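Local coordinates for protein ISC1926 TnpA C-terminal catalytic domain (Sulfolobus sp. L00 11, PDB 6DGC) that is the catalytic domain of an IS607-family serine transposase, probably carrying out DNA strand exchange during transposition, at residues D114-I119 with G140-I145. Numbering follows the deposited sequence.
Sequences DLISII and GVKKLI
Ile116 presents its CD1 methyl to three side chains of the facing helix at once. Ile116 CD1 lies 3.6 Å from Ile145 CD1. The same Ile116 CD1 is 3.8 Å from Lys142 CG, and Val141 CG1 completes the group at 4.0 Å from Ile116 CD1. With chi1 of Ile116 at -67°, CG1 stands beside its own backbone N and CG2 anti to it; chi2 of -60° then sets CD1 among Ile145, Lys142 and Val141. On the other branch, Ile116 CG2 is 4.1 Å from the aliphatic Lys142 CE. The lysine chain, bent at chi3, crosses Ile116 at about a right angle and lies at the exposed margin of the apolar contact. One turn further along, Ile119 and Val141 approach tip to tip, with Ile119 CD1 3.7 Å from Val141 CG1. No hydrogen bond joins the segments, and the interface is modest, with 232 Å² buried in total.

The segment axes come within 10.9 Å of each other and run nearly antiparallel at 156°. On 114-119, Asp114 takes no part in the contact; its carboxylate is held by a salt bridge to Arg79 and a hydrogen bond to Ser45, which ties helix 108-127 to the rest of the domain. The second subunit packs against the contact: Ile119 and Val141 each meet their own counterparts, Ile119 and Val141 of the second subunit. The two helices thus form a C-terminal antiparallel helical hairpin of the catalytic domain that pairs across the dimer, following the four-stranded parallel sheet in the resolvase-type serine recombinase fold.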
loop_
_atom_site.group_PDB
_atom_site.type_symbol
_atom_site.label_atom_id
_atom_site.label_comp_id
_atom_site.label_asym_id
_atom_site.label_seq_id
_atom_site.Cartn_x
_atom_site.Cartn_y
_atom_site.Cartn_z
ATOM N N ASP A 114 6.572 -9.594 -8.262
ATOM C CA ASP A 114 6.308 -8.667 -7.166
ATOM C C ASP A 114 6.712 -9.263 -5.851
ATOM O O ASP A 114 7.269 -8.550 -5.030
ATOM C CB ASP A 114 4.842 -8.229 -7.130
ATOM C CG ASP A 114 4.533 -7.061 -8.059
ATOM O OD1 ASP A 114 5.496 -6.478 -8.628
ATOM O OD2 ASP A 114 3.327 -6.721 -8.215
ATOM N N LEU A 115 6.499 -10.572 -5.659
ATOM C CA LEU A 115 6.877 -11.250 -4.419
ATOM C C LEU A 115 8.386 -11.280 -4.199
ATOM O O LEU A 115 8.822 -11.129 -3.058
ATOM C CB LEU A 115 6.254 -12.650 -4.318
ATOM C CG LEU A 115 6.319 -13.349 -2.956
ATOM C CD1 LEU A 115 5.644 -12.536 -1.870
ATOM C CD2 LEU A 115 5.674 -14.705 -3.023
ATOM N N ILE A 116 9.181 -11.424 -5.282
ATOM C CA ILE A 116 10.646 -11.439 -5.208
ATOM C C ILE A 116 11.136 -10.066 -4.754
ATOM O O ILE A 116 11.935 -9.988 -3.812
ATOM C CB ILE A 116 11.299 -11.920 -6.541
ATOM C CG1 ILE A 116 11.005 -13.424 -6.840
ATOM C CG2 ILE A 116 12.802 -11.609 -6.609
ATOM C CD1 ILE A 116 11.482 -14.464 -5.812
ATOM N N SER A 117 10.614 -8.986 -5.376
ATOM C CA SER A 117 11.004 -7.613 -5.022
ATOM C C SER A 117 10.704 -7.274 -3.568
ATOM O O SER A 117 11.536 -6.617 -2.907
ATOM C CB SER A 117 10.375 -6.599 -5.969
ATOM O OG SER A 117 8.986 -6.825 -6.116
ATOM N N ILE A 118 9.530 -7.772 -3.064
ATOM C CA ILE A 118 9.100 -7.568 -1.672
ATOM C C ILE A 118 10.130 -8.242 -0.720
ATOM O O ILE A 118 10.678 -7.580 0.169
ATOM C CB ILE A 118 7.619 -8.028 -1.420
ATOM C CG1 ILE A 118 6.610 -7.194 -2.228
ATOM C CG2 ILE A 118 7.263 -7.996 0.084
ATOM C CD1 ILE A 118 5.262 -7.912 -2.488
ATOM N N ILE A 119 10.415 -9.541 -0.964
ATOM C CA ILE A 119 11.364 -10.330 -0.182
ATOM C C ILE A 119 12.767 -9.695 -0.243
ATOM O O ILE A 119 13.403 -9.610 0.805
ATOM C CB ILE A 119 11.319 -11.832 -0.562
ATOM C CG1 ILE A 119 9.978 -12.455 -0.133
ATOM C CG2 ILE A 119 12.486 -12.615 0.041
ATOM C CD1 ILE A 119 9.479 -13.618 -1.011
ATOM N N GLY A 140 17.731 -18.289 -2.003
ATOM C CA GLY A 140 16.992 -19.440 -1.503
ATOM C C GLY A 140 15.532 -19.447 -1.912
ATOM O O GLY A 140 15.020 -20.477 -2.362
ATOM N N VAL A 141 14.853 -18.293 -1.752
ATOM C CA VAL A 141 13.440 -18.102 -2.109
ATOM C C VAL A 141 13.228 -18.292 -3.620
ATOM O O VAL A 141 12.264 -18.955 -4.020
ATOM C CB VAL A 141 12.888 -16.759 -1.579
ATOM C CG1 VAL A 141 11.591 -16.368 -2.279
ATOM C CG2 VAL A 141 12.689 -16.813 -0.065
ATOM N N LYS A 142 14.155 -17.753 -4.441
ATOM C CA LYS A 142 14.153 -17.886 -5.901
ATOM C C LYS A 142 14.264 -19.360 -6.311
ATOM O O LYS A 142 13.568 -19.792 -7.235
ATOM C CB LYS A 142 15.298 -17.079 -6.526
ATOM C CG LYS A 142 14.985 -15.602 -6.735
ATOM C CD LYS A 142 16.081 -14.943 -7.562
ATOM C CE LYS A 142 16.341 -13.512 -7.182
ATOM N NZ LYS A 142 17.443 -12.945 -8.001
ATOM N N LYS A 143 15.112 -20.131 -5.592
ATOM C CA LYS A 143 15.313 -21.567 -5.796
ATOM C C LYS A 143 14.087 -22.363 -5.328
ATOM O O LYS A 143 13.716 -23.344 -5.980
ATOM C CB LYS A 143 16.577 -22.054 -5.070
ATOM N N LEU A 144 13.454 -21.932 -4.210
ATOM C CA LEU A 144 12.260 -22.563 -3.631
ATOM C C LEU A 144 11.022 -22.406 -4.548
ATOM O O LEU A 144 10.187 -23.319 -4.622
ATOM C CB LEU A 144 12.002 -22.015 -2.208
ATOM C CG LEU A 144 10.928 -22.686 -1.313
ATOM C CD1 LEU A 144 10.882 -24.208 -1.457
ATOM C CD2 LEU A 144 11.161 -22.354 0.130
ATOM N N ILE A 145 10.954 -21.268 -5.284
ATOM C CA ILE A 145 9.866 -20.969 -6.209
ATOM C C ILE A 145 9.875 -21.929 -7.397
ATOM O O ILE A 145 8.824 -22.513 -7.685
ATOM C CB ILE A 145 9.826 -19.475 -6.596
ATOM C CG1 ILE A 145 9.044 -18.731 -5.501
ATOM C CG2 ILE A 145 9.179 -19.240 -7.979
ATOM C CD1 ILE A 145 9.463 -17.363 -5.209
#